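Local coordinates for hydrolase (PDB 1UFO), which is probably a hydrolase of the alpha/beta hydrolase fold, although its substrate is not known, at residues A56-P60 with G87-A92; P174-L178 with V226-F230; G167-V173 with L198-Y202; M1-E6 with A17-A22. Numbering follows the deposited sequence.

Contact 1 of 4, residues A56-P60 with G87-A92; sequences AFDAP and GFKEEA
F88 points its ring edge at the face of F57, an offset edge-to-face pair with centroids 5.1 Å apart, planes at 81° and a closest approach of 3.5 Å between F57 CE1 and F88 CE1. Segment 56-60 leaves the sheet after strand 52-56 in an extended course that ends near polyproline values at A59 and P60 (phi/psi -75/163 and -54/142). Segment 87-92 is regular helix within 77-103. The backbones come nearest at A59 and F88, with CA atoms 5.3 Å apart, and diverge to 8.4 Å between the CA atoms of F57 and A92. F57 in the p rotamer and F88 in t swing their rings into the space between. A59 CB stands 3.4 Å from the F88 ring centroid, almost on the ring normal, a CH-pi contact that suits a methyl. P60 CD rests 4.0 Å from F88 CB. A CB on G87 would come to 3.2 Å from P60 CG, tight enough that glycine suits the place. F57 CZ lies 3.9 Å from A92 CB. This is the packing of a helix against the loop leaving a strand in an alpha/beta hydrolase fold; L30 of strand 25-30 and V118 of helix 114-124 also touch F88. E91 OE1 lies 3.4 Å from F57 CE1 at the ring edge. Direct contact is aromatic and aliphatic packing; R65 bridges the segments, hydrogen-bonded to D58 O and salt-bridged to E91.

Contact 2 of 4, residues P174-L178 with V226-F230; sequences PLLHL and VGLAF
F230 and L176 bury the most surface here. The F230 side chain, in the t rotamer with chi2 near 87°, reaches from the helix to the strand and lays its ring face under L176 CB, which sits 3.5 Å from the ring centroid and 3° off its normal, a CH-pi contact. L176 (chi1 t, chi2 p) extends back to the helix, its CD2 3.7 Å from F230 CB and 4.2 Å from G227 CA. The CA atoms of L176 and F230 are 7.5 Å apart, the nearest pair. Residues 175-178 are extended strand and 226-230 regular helix, running antiparallel at 175° with axes 9.8 Å apart. This is a helix packed on the parallel part of an alpha/beta hydrolase sheet, near the edge formed by strand 207-212, where branched and aromatic side chains fill the gap between the layers. L178, third in buried area, points the same way as L176; its CD2 lies 3.9 Å from G227 N and 4.3 Å from V226 CG1. Beyond L176, P174 CB touches F230 CE2 at 4.0 Å, and the ring also passes 3.6 Å from L175 C through its CZ. The second subunit packs beside this interface, its L222 against F230 and its F210 against L176.

Contact 3 of 4, residues G167-V173 with L198-Y202; sequences GEAYGGV and LRPHY
Residues 167-170 take helical backbone angles without regular helical bonding, and Y170 to V173 form a type I' beta turn closed by V173 N to Y170 O at 3.1 Å. G171 and G172 occupy its centre with positive phi (57° and 65°), which glycine adopts easily. Opposite, 199-201 make a short 3-10 segment after L198, with H201 N bonded to L198 O at 2.8 Å. The segments approach at G167 and L198 (CA atoms 5.1 Å apart) and at G172 and Y202 (5.4 Å). One water receives the G172 N proton (2.9 Å) and donates to G167 O (2.9 Å) and H201 O (2.8 Å). The contact joins two loops of the alpha/beta hydrolase fold, one leading into strand 175-180 and the other linking helix 188-198 to strand 207-212. Y202 (chi1 m) directs its hydroxyl to V173 O, a 2.7 Å hydrogen bond, and its ring face meets G172 CA 4.0 Å from the centroid. L198 CD2 lies over the Y170 ring, 3.7 Å from its centroid, while Y170 OH bonds to H120. The H201 ring covers the 167-168 peptide, with CG 3.4 Å from G167 C; a CB on G167 would clash with this imidazole.

Contact 4 of 4, residues M1-E6 with A17-A22; sequences MRVRTE and ARIPEA
Strands 3-6 and 17-20 form one end of the beta hairpin 3-10/13-20, at an edge of the sheet. They run antiparallel at 153°, 4.6 Å apart at closest axial approach. R4 with I19 and E6 with A17 are hydrogen-bonded pairs: R4 N to I19 O is 3.0 Å and I19 N to R4 O 2.8 Å; E6 N to A17 O is 2.9 Å and A17 N to E6 O 2.7 Å. V3 with P20 and T5 with R18 are non-hydrogen-bonded pairs, so proline, lacking an amide proton, fits at 20. V3 (chi1 t), T5, R18 and P20 share one face. R18, with chi1 t and chi2 near 95°, passes its CG 3.2 Å from V3 CG1 and its CD 3.3 Å from T5 OG1, while its NH2 forms a salt bridge with E49. T5, in m, puts OG1 2.4 Å from a water that R18 NE meets weakly at 2.8 Å. On the other face, I19 (m, t) brings CD1 to 3.6 Å from E6 CG. Past the strands, E21 in p turns OE1 to R2 N (2.9 Å), and E21 N returns a 2.9 Å bond to R2 O. Selenomethionine M1 (t, p) sets CG 3.8 Å from P20 CB and CE 3.9 Å from A22 CB. Backbone bonds thus fix the register, while mixed apolar and polar side-chain contacts lie over a largely exposed surface.

Overall arrangement
From the N terminus, contact 4 closes the first loop, pairing the two strands of the hairpin at one margin of the sheet. Contact 1 comes next, spanning the loop after strand 52-56 and tying it to helix 77-103; its nearest atoms are about 5 Å from contact 4. Contacts 2 and 3 cross, because their segments alternate, contact 3 first: 167-173, 174-178, 198-202, 226-230. Contact 3 ties the loop before strand 175-180 to that after helix 188-198, and contact 2 ties strand 175-180 to helix 221-236. They also touch, L175 CD2 lying 3.8 Å from L198 CD1. Contacts 1 and 2 lie on opposite sides of the chain's centre, while contacts 2 and 4 both reach the one sheet.

Contact 1 of 4, residues A56-P60 with G87-A92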
loop_
_atom_site.group_PDB
_atom_site.type_symbol
_atom_site.label_atom_id
_atom_site.label_comp_id
_atom_site.label_asym_id
_atom_site.label_seq_id
_atom_site.Cartn_x
_atom_site.Cartn_y
_atom_site.Cartn_z
ATOM N N ALA A 56 4.934 -13.238 19.185
ATOM C CA ALA A 56 3.751 -12.546 19.731
ATOM C C ALA A 56 3.535 -13.037 21.138
ATOM O O ALA A 56 3.798 -14.211 21.438
ATOM C CB ALA A 56 2.536 -12.875 18.871
ATOM N N PHE A 57 3.110 -12.151 22.026
ATOM C CA PHE A 57 2.786 -12.606 23.359
ATOM C C PHE A 57 1.472 -11.976 23.750
ATOM O O PHE A 57 1.018 -10.998 23.109
ATOM C CB PHE A 57 3.896 -12.274 24.352
ATOM C CG PHE A 57 4.154 -10.777 24.550
ATOM C CD1 PHE A 57 3.572 -10.101 25.641
ATOM C CD2 PHE A 57 4.956 -10.050 23.634
ATOM C CE1 PHE A 57 3.802 -8.698 25.826
ATOM C CE2 PHE A 57 5.199 -8.662 23.812
ATOM C CZ PHE A 57 4.616 -7.995 24.918
ATOM N N ASP A 58 0.813 -12.552 24.775
ATOM C CA ASP A 58 -0.471 -12.014 25.197
ATOM C C ASP A 58 -0.322 -10.737 26.029
ATOM O O ASP A 58 0.543 -10.642 26.894
ATOM C CB ASP A 58 -1.209 -13.052 26.066
ATOM C CG ASP A 58 -1.700 -14.236 25.282
ATOM O OD1 ASP A 58 -1.666 -15.382 25.834
ATOM O OD2 ASP A 58 -2.122 -14.049 24.131
ATOM N N ALA A 59 -1.204 -9.785 25.774
ATOM C CA ALA A 59 -1.185 -8.534 26.554
ATOM C C ALA A 59 -1.767 -8.793 27.933
ATOM O O ALA A 59 -2.424 -9.793 28.157
ATOM C CB ALA A 59 -2.062 -7.486 25.814
ATOM N N PRO A 60 -1.514 -7.887 28.833
ATOM C CA PRO A 60 -2.102 -8.083 30.177
ATOM C C PRO A 60 -3.594 -8.274 30.020
ATOM O O PRO A 60 -4.264 -7.636 29.176
ATOM C CB PRO A 60 -1.782 -6.783 30.891
ATOM C CG PRO A 60 -0.534 -6.313 30.274
ATOM C CD PRO A 60 -0.675 -6.677 28.763
ATOM N N GLY A 87 0.971 -1.418 29.858
ATOM C CA GLY A 87 1.628 -2.635 30.349
ATOM C C GLY A 87 2.201 -3.381 29.155
ATOM O O GLY A 87 3.352 -3.868 29.142
ATOM N N PHE A 88 1.369 -3.471 28.140
ATOM C CA PHE A 88 1.759 -4.198 26.898
ATOM C C PHE A 88 2.992 -3.512 26.259
ATOM O O PHE A 88 3.932 -4.193 25.757
ATOM C CB PHE A 88 0.552 -4.175 25.918
ATOM C CG PHE A 88 0.590 -5.225 24.801
ATOM C CD1 PHE A 88 1.366 -6.343 24.872
ATOM C CD2 PHE A 88 -0.327 -5.087 23.762
ATOM C CE1 PHE A 88 1.215 -7.397 23.908
ATOM C CE2 PHE A 88 -0.513 -6.096 22.802
ATOM C CZ PHE A 88 0.244 -7.262 22.869
ATOM N N LYS A 89 3.038 -2.165 26.265
ATOM C CA LYS A 89 4.171 -1.429 25.756
ATOM C C LYS A 89 5.451 -1.780 26.495
ATOM O O LYS A 89 6.487 -2.050 25.869
ATOM C CB LYS A 89 3.915 0.107 25.934
ATOM C CG LYS A 89 5.106 0.961 25.501
ATOM C CD LYS A 89 5.214 2.276 26.279
ATOM C CE LYS A 89 5.573 1.977 27.713
ATOM N NZ LYS A 89 5.938 3.219 28.448
ATOM N N GLU A 90 5.401 -1.741 27.834
ATOM C CA GLU A 90 6.644 -1.940 28.609
ATOM C C GLU A 90 7.166 -3.347 28.385
ATOM O O GLU A 90 8.385 -3.531 28.268
ATOM C CB GLU A 90 6.341 -1.626 30.074
ATOM C CG GLU A 90 7.497 -1.687 31.010
ATOM C CD GLU A 90 7.820 -3.142 31.402
ATOM O OE1 GLU A 90 8.991 -3.324 31.764
ATOM O OE2 GLU A 90 6.943 -4.043 31.403
ATOM N N GLU A 91 6.259 -4.308 28.320
ATOM C CA GLU A 91 6.642 -5.730 28.089
ATOM C C GLU A 91 7.210 -5.892 26.683
ATOM O O GLU A 91 8.211 -6.584 26.463
ATOM C CB GLU A 91 5.423 -6.666 28.223
ATOM C CG GLU A 91 4.977 -6.736 29.697
ATOM C CD GLU A 91 3.602 -7.252 29.880
ATOM O OE1 GLU A 91 2.877 -7.430 28.885
ATOM O OE2 GLU A 91 3.241 -7.487 31.071
ATOM N N ALA A 92 6.548 -5.264 25.696
ATOM C CA ALA A 92 6.991 -5.435 24.331
ATOM C C ALA A 92 8.383 -4.904 24.124
ATOM O O ALA A 92 9.165 -5.473 23.375
ATOM C CB ALA A 92 5.997 -4.673 23.383
#

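Contact 2 of 4, residues P174-L178 with V226-F230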
loop_
_atom_site.group_PDB
_atom_site.type_symbol
_atom_site.label_atom_id
_atom_site.label_comp_id
_atom_site.label_asym_id
_atom_site.label_seq_id
_atom_site.Cartn_x
_atom_site.Cartn_y
_atom_site.Cartn_z
ATOM N N PRO A 174 10.540 3.947 9.572
ATOM C CA PRO A 174 9.522 3.641 8.561
ATOM C C PRO A 174 8.227 3.153 9.211
ATOM O O PRO A 174 8.236 2.282 10.063
ATOM C CB PRO A 174 10.117 2.527 7.709
ATOM C CG PRO A 174 11.726 2.890 7.776
ATOM C CD PRO A 174 11.860 3.311 9.276
ATOM N N LEU A 175 7.129 3.738 8.779
ATOM C CA LEU A 175 5.852 3.443 9.396
ATOM C C LEU A 175 4.766 3.396 8.358
ATOM O O LEU A 175 4.555 4.350 7.615
ATOM C CB LEU A 175 5.503 4.546 10.448
ATOM C CG LEU A 175 4.069 4.580 11.032
ATOM C CD1 LEU A 175 3.886 3.300 11.760
ATOM C CD2 LEU A 175 3.919 5.717 11.969
ATOM N N LEU A 176 4.066 2.262 8.323
ATOM C CA LEU A 176 2.951 2.118 7.357
ATOM C C LEU A 176 1.662 1.874 8.104
ATOM O O LEU A 176 1.619 0.953 8.912
ATOM C CB LEU A 176 3.180 0.905 6.391
ATOM C CG LEU A 176 1.980 0.492 5.589
ATOM C CD1 LEU A 176 1.646 1.714 4.662
ATOM C CD2 LEU A 176 2.336 -0.738 4.755
ATOM N N HIS A 177 0.652 2.715 7.881
ATOM C CA HIS A 177 -0.666 2.494 8.499
ATOM C C HIS A 177 -1.507 1.793 7.419
ATOM O O HIS A 177 -1.548 2.222 6.263
ATOM C CB HIS A 177 -1.341 3.809 8.915
ATOM C CG HIS A 177 -1.254 4.104 10.364
ATOM N ND1 HIS A 177 -2.177 3.609 11.275
ATOM C CD2 HIS A 177 -0.329 4.789 11.110
ATOM C CE1 HIS A 177 -1.822 3.992 12.504
ATOM N NE2 HIS A 177 -0.700 4.695 12.419
ATOM N N LEU A 178 -2.144 0.669 7.790
ATOM C CA LEU A 178 -2.977 -0.078 6.842
ATOM C C LEU A 178 -4.386 -0.015 7.444
ATOM O O LEU A 178 -4.574 -0.294 8.644
ATOM C CB LEU A 178 -2.528 -1.566 6.739
ATOM C CG LEU A 178 -1.057 -1.625 6.303
ATOM C CD1 LEU A 178 -0.097 -1.865 7.513
ATOM C CD2 LEU A 178 -0.919 -2.828 5.299
ATOM N N VAL A 226 0.364 -6.442 1.641
ATOM C CA VAL A 226 1.014 -5.146 1.411
ATOM C C VAL A 226 2.031 -4.832 2.536
ATOM O O VAL A 226 3.103 -4.280 2.321
ATOM C CB VAL A 226 -0.059 -4.038 1.303
ATOM C CG1 VAL A 226 0.583 -2.678 1.313
ATOM C CG2 VAL A 226 -0.817 -4.255 -0.001
ATOM N N GLY A 227 1.682 -5.226 3.764
ATOM C CA GLY A 227 2.570 -4.965 4.878
ATOM C C GLY A 227 3.873 -5.772 4.715
ATOM O O GLY A 227 4.923 -5.255 5.097
ATOM N N LEU A 228 3.796 -6.974 4.156
ATOM C CA LEU A 228 4.980 -7.795 3.968
ATOM C C LEU A 228 5.900 -7.129 2.917
ATOM O O LEU A 228 7.115 -7.077 3.088
ATOM C CB LEU A 228 4.535 -9.186 3.513
ATOM C CG LEU A 228 5.664 -10.190 3.243
ATOM C CD1 LEU A 228 6.479 -10.478 4.531
ATOM C CD2 LEU A 228 4.941 -11.471 2.797
ATOM N N ALA A 229 5.305 -6.511 1.908
ATOM C CA ALA A 229 6.123 -5.799 0.889
ATOM C C ALA A 229 6.846 -4.607 1.538
ATOM O O ALA A 229 7.984 -4.385 1.241
ATOM C CB ALA A 229 5.192 -5.285 -0.277
ATOM N N PHE A 230 6.169 -3.865 2.405
ATOM C CA PHE A 230 6.756 -2.713 3.069
ATOM C C PHE A 230 7.937 -3.145 3.920
ATOM O O PHE A 230 8.970 -2.491 3.863
ATOM C CB PHE A 230 5.663 -2.047 3.917
ATOM C CG PHE A 230 6.084 -0.727 4.542
ATOM C CD1 PHE A 230 5.945 0.487 3.815
ATOM C CD2 PHE A 230 6.543 -0.666 5.858
ATOM C CE1 PHE A 230 6.248 1.695 4.404
ATOM C CE2 PHE A 230 6.846 0.591 6.458
ATOM C CZ PHE A 230 6.697 1.791 5.724
#

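Contact 3 of 4, residues G167-V173 with L198-Y202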
loop_
_atom_site.group_PDB
_atom_site.type_symbol
_atom_site.label_atom_id
_atom_site.label_comp_id
_atom_site.label_asym_id
_atom_site.label_seq_id
_atom_site.Cartn_x
_atom_site.Cartn_y
_atom_site.Cartn_z
ATOM N N GLY A 167 6.118 13.380 17.296
ATOM C CA GLY A 167 6.782 12.865 16.089
ATOM C C GLY A 167 8.268 13.021 16.054
ATOM O O GLY A 167 8.995 12.258 15.467
ATOM N N GLU A 168 8.730 14.061 16.718
ATOM C CA GLU A 168 10.150 14.284 16.725
ATOM C C GLU A 168 10.905 13.151 17.460
ATOM O O GLU A 168 12.103 12.968 17.231
ATOM C CB GLU A 168 10.402 15.654 17.343
ATOM C CG GLU A 168 10.126 15.777 18.831
ATOM C CD GLU A 168 8.659 15.838 19.222
ATOM O OE1 GLU A 168 7.756 16.128 18.382
ATOM O OE2 GLU A 168 8.417 15.620 20.441
ATOM N N ALA A 169 10.239 12.348 18.288
ATOM C CA ALA A 169 10.924 11.266 19.006
ATOM C C ALA A 169 10.933 9.958 18.166
ATOM O O ALA A 169 11.631 9.011 18.519
ATOM C CB ALA A 169 10.204 10.991 20.379
ATOM N N TYR A 170 10.166 9.956 17.064
ATOM C CA TYR A 170 10.049 8.734 16.196
ATOM C C TYR A 170 11.270 8.436 15.354
ATOM O O TYR A 170 11.379 7.331 14.792
ATOM C CB TYR A 170 8.845 8.861 15.249
ATOM C CG TYR A 170 7.458 8.625 15.887
ATOM C CD1 TYR A 170 6.507 7.813 15.222
ATOM C CD2 TYR A 170 7.056 9.226 17.097
ATOM C CE1 TYR A 170 5.215 7.587 15.744
ATOM C CE2 TYR A 170 5.752 9.015 17.620
ATOM C CZ TYR A 170 4.857 8.214 16.941
ATOM O OH TYR A 170 3.621 8.072 17.426
ATOM N N GLY A 171 12.197 9.410 15.250
ATOM C CA GLY A 171 13.415 9.169 14.509
ATOM C C GLY A 171 13.283 8.740 13.050
ATOM O O GLY A 171 14.171 8.052 12.514
ATOM N N GLY A 172 12.160 9.115 12.461
ATOM C CA GLY A 172 11.916 8.798 11.067
ATOM C C GLY A 172 11.804 7.297 10.823
ATOM O O GLY A 172 11.968 6.877 9.691
ATOM N N VAL A 173 11.488 6.506 11.848
ATOM C CA VAL A 173 11.369 5.054 11.643
ATOM C C VAL A 173 10.254 4.773 10.588
ATOM O O VAL A 173 9.132 5.277 10.700
ATOM C CB VAL A 173 10.939 4.367 12.942
ATOM C CG1 VAL A 173 10.500 2.911 12.669
ATOM C CG2 VAL A 173 12.135 4.452 13.952
ATOM N N LEU A 198 2.128 13.453 12.348
ATOM C CA LEU A 198 3.507 13.000 12.221
ATOM C C LEU A 198 4.213 13.558 10.977
ATOM O O LEU A 198 5.449 13.621 11.009
ATOM C CB LEU A 198 3.529 11.461 12.078
ATOM C CG LEU A 198 3.159 10.753 13.406
ATOM C CD1 LEU A 198 3.022 9.249 13.184
ATOM C CD2 LEU A 198 4.207 10.940 14.471
ATOM N N ARG A 199 3.444 13.874 9.941
ATOM C CA ARG A 199 4.031 14.359 8.678
ATOM C C ARG A 199 5.185 15.345 8.753
ATOM O O ARG A 199 6.184 15.147 8.070
ATOM C CB ARG A 199 2.970 14.962 7.765
ATOM C CG ARG A 199 3.580 15.695 6.591
ATOM C CD ARG A 199 2.464 16.500 5.881
ATOM N NE ARG A 199 1.928 17.569 6.731
ATOM C CZ ARG A 199 2.574 18.676 7.074
ATOM N NH1 ARG A 199 1.974 19.553 7.865
ATOM N NH2 ARG A 199 3.793 18.929 6.613
ATOM N N PRO A 200 5.097 16.407 9.572
ATOM C CA PRO A 200 6.203 17.372 9.637
ATOM C C PRO A 200 7.492 16.768 10.180
ATOM O O PRO A 200 8.569 17.322 9.976
ATOM C CB PRO A 200 5.666 18.455 10.558
ATOM C CG PRO A 200 4.122 18.251 10.559
ATOM C CD PRO A 200 3.963 16.809 10.442
ATOM N N HIS A 201 7.361 15.637 10.880
ATOM C CA HIS A 201 8.506 14.945 11.463
ATOM C C HIS A 201 9.091 13.791 10.620
ATOM O O HIS A 201 9.996 13.085 11.064
ATOM C CB HIS A 201 8.085 14.416 12.848
ATOM C CG HIS A 201 7.609 15.491 13.769
ATOM N ND1 HIS A 201 8.459 16.426 14.312
ATOM C CD2 HIS A 201 6.369 15.790 14.237
ATOM C CE1 HIS A 201 7.771 17.261 15.080
ATOM N NE2 HIS A 201 6.499 16.897 15.052
ATOM N N TYR A 202 8.545 13.599 9.440
ATOM C CA TYR A 202 8.985 12.594 8.479
ATOM C C TYR A 202 9.296 13.338 7.135
ATOM O O TYR A 202 8.732 13.045 6.057
ATOM C CB TYR A 202 7.895 11.556 8.290
ATOM C CG TYR A 202 7.962 10.462 9.340
ATOM C CD1 TYR A 202 7.476 10.639 10.639
ATOM C CD2 TYR A 202 8.520 9.263 9.019
ATOM C CE1 TYR A 202 7.572 9.584 11.591
ATOM C CE2 TYR A 202 8.619 8.236 9.895
ATOM C CZ TYR A 202 8.119 8.406 11.206
ATOM O OH TYR A 202 8.089 7.339 12.097
HETATM O O HOH W 1 10.528 11.394 13.172
#

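Contact 4 of 4, residues M1-E6 with A17-A22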
loop_
_atom_site.group_PDB
_atom_site.type_symbol
_atom_site.label_atom_id
_atom_site.label_comp_id
_atom_site.label_asym_id
_atom_site.label_seq_id
_atom_site.Cartn_x
_atom_site.Cartn_y
_atom_site.Cartn_z
HETATM N N MSE A 1 9.649 -23.490 2.484
HETATM C CA MSE A 1 10.303 -23.088 3.785
HETATM C C MSE A 1 9.669 -23.849 4.945
HETATM O O MSE A 1 8.465 -23.814 5.152
HETATM C CB MSE A 1 10.126 -21.546 3.933
HETATM C CG MSE A 1 10.608 -20.947 5.302
HETATM SE SE MSE A 1 12.506 -20.659 5.204
HETATM C CE MSE A 1 12.719 -18.875 4.748
ATOM N N ARG A 2 10.459 -24.602 5.699
ATOM C CA ARG A 2 9.884 -25.298 6.820
ATOM C C ARG A 2 9.692 -24.218 7.882
ATOM O O ARG A 2 10.501 -23.300 7.974
ATOM C CB ARG A 2 10.826 -26.399 7.300
ATOM C CG ARG A 2 11.249 -27.294 6.142
ATOM C CD ARG A 2 12.336 -28.252 6.561
ATOM N NE ARG A 2 12.024 -29.087 7.717
ATOM C CZ ARG A 2 12.922 -29.947 8.197
ATOM N NH1 ARG A 2 14.097 -30.018 7.597
ATOM N NH2 ARG A 2 12.663 -30.723 9.241
ATOM N N VAL A 3 8.576 -24.290 8.586
ATOM C CA VAL A 3 8.237 -23.335 9.659
ATOM C C VAL A 3 7.740 -24.138 10.823
ATOM O O VAL A 3 6.938 -25.081 10.663
ATOM C CB VAL A 3 7.068 -22.385 9.240
ATOM C CG1 VAL A 3 6.761 -21.427 10.382
ATOM C CG2 VAL A 3 7.449 -21.643 8.032
ATOM N N ARG A 4 8.153 -23.796 12.033
ATOM C CA ARG A 4 7.656 -24.543 13.153
ATOM C C ARG A 4 7.218 -23.572 14.223
ATOM O O ARG A 4 7.745 -22.488 14.312
ATOM C CB ARG A 4 8.707 -25.463 13.722
ATOM C CG ARG A 4 9.864 -24.716 14.289
ATOM C CD ARG A 4 11.024 -25.656 14.486
ATOM N NE ARG A 4 10.661 -26.894 15.171
ATOM C CZ ARG A 4 10.203 -26.969 16.417
ATOM N NH1 ARG A 4 9.900 -28.142 16.972
ATOM N NH2 ARG A 4 10.041 -25.856 17.111
ATOM N N THR A 5 6.275 -23.992 15.032
ATOM C CA THR A 5 5.765 -23.170 16.071
ATOM C C THR A 5 6.301 -23.597 17.389
ATOM O O THR A 5 6.332 -24.796 17.678
ATOM C CB THR A 5 4.238 -23.269 16.089
ATOM O OG1 THR A 5 3.772 -22.789 14.830
ATOM C CG2 THR A 5 3.609 -22.413 17.248
ATOM N N GLU A 6 6.757 -22.648 18.187
ATOM C CA GLU A 6 7.194 -22.979 19.514
ATOM C C GLU A 6 6.966 -21.864 20.492
ATOM O O GLU A 6 6.634 -20.728 20.094
ATOM C CB GLU A 6 8.664 -23.392 19.569
ATOM C CG GLU A 6 9.649 -22.660 18.760
ATOM C CD GLU A 6 11.004 -23.395 18.802
ATOM O OE1 GLU A 6 11.344 -24.206 17.892
ATOM O OE2 GLU A 6 11.716 -23.187 19.773
ATOM N N ALA A 17 6.134 -18.285 19.028
ATOM C CA ALA A 17 7.025 -18.008 17.914
ATOM C C ALA A 17 6.761 -18.862 16.693
ATOM O O ALA A 17 6.525 -20.085 16.825
ATOM C CB ALA A 17 8.498 -18.200 18.320
ATOM N N ARG A 18 6.746 -18.258 15.523
ATOM C CA ARG A 18 6.610 -19.035 14.287
ATOM C C ARG A 18 7.946 -18.845 13.625
ATOM O O ARG A 18 8.322 -17.775 13.129
ATOM C CB ARG A 18 5.480 -18.465 13.425
ATOM C CG ARG A 18 5.151 -19.341 12.272
ATOM C CD ARG A 18 3.946 -20.330 12.577
ATOM N NE ARG A 18 3.531 -20.942 11.304
ATOM C CZ ARG A 18 3.240 -20.206 10.224
ATOM N NH1 ARG A 18 3.300 -18.860 10.318
ATOM N NH2 ARG A 18 2.998 -20.793 9.027
ATOM N N ILE A 19 8.719 -19.935 13.630
ATOM C CA ILE A 19 10.112 -19.861 13.212
ATOM C C ILE A 19 10.443 -20.533 11.890
ATOM O O ILE A 19 10.354 -21.769 11.779
ATOM C CB ILE A 19 11.009 -20.465 14.334
ATOM C CG1 ILE A 19 10.693 -19.765 15.670
ATOM C CG2 ILE A 19 12.494 -20.388 13.898
ATOM C CD1 ILE A 19 11.621 -20.251 16.951
ATOM N N PRO A 20 10.878 -19.758 10.896
ATOM C CA PRO A 20 11.206 -20.384 9.592
ATOM C C PRO A 20 12.597 -20.989 9.725
ATOM O O PRO A 20 13.400 -20.574 10.568
ATOM C CB PRO A 20 11.156 -19.228 8.599
ATOM C CG PRO A 20 11.570 -18.019 9.452
ATOM C CD PRO A 20 11.015 -18.288 10.860
ATOM N N GLU A 21 12.940 -21.891 8.804
ATOM C CA GLU A 21 14.247 -22.501 8.959
ATOM C C GLU A 21 15.364 -21.575 8.608
ATOM O O GLU A 21 16.501 -21.774 9.054
ATOM C CB GLU A 21 14.376 -23.757 8.076
ATOM C CG GLU A 21 14.392 -23.474 6.601
ATOM C CD GLU A 21 14.310 -24.777 5.750
ATOM O OE1 GLU A 21 13.248 -25.001 5.101
ATOM O OE2 GLU A 21 15.292 -25.581 5.789
ATOM N N ALA A 22 15.065 -20.498 7.871
ATOM C CA ALA A 22 16.082 -19.525 7.473
ATOM C C ALA A 22 15.582 -18.115 7.816
ATOM O O ALA A 22 15.129 -17.395 6.927
ATOM C CB ALA A 22 16.403 -19.569 5.962
HETATM O O HOH W 2 4.275 -23.359 12.517
#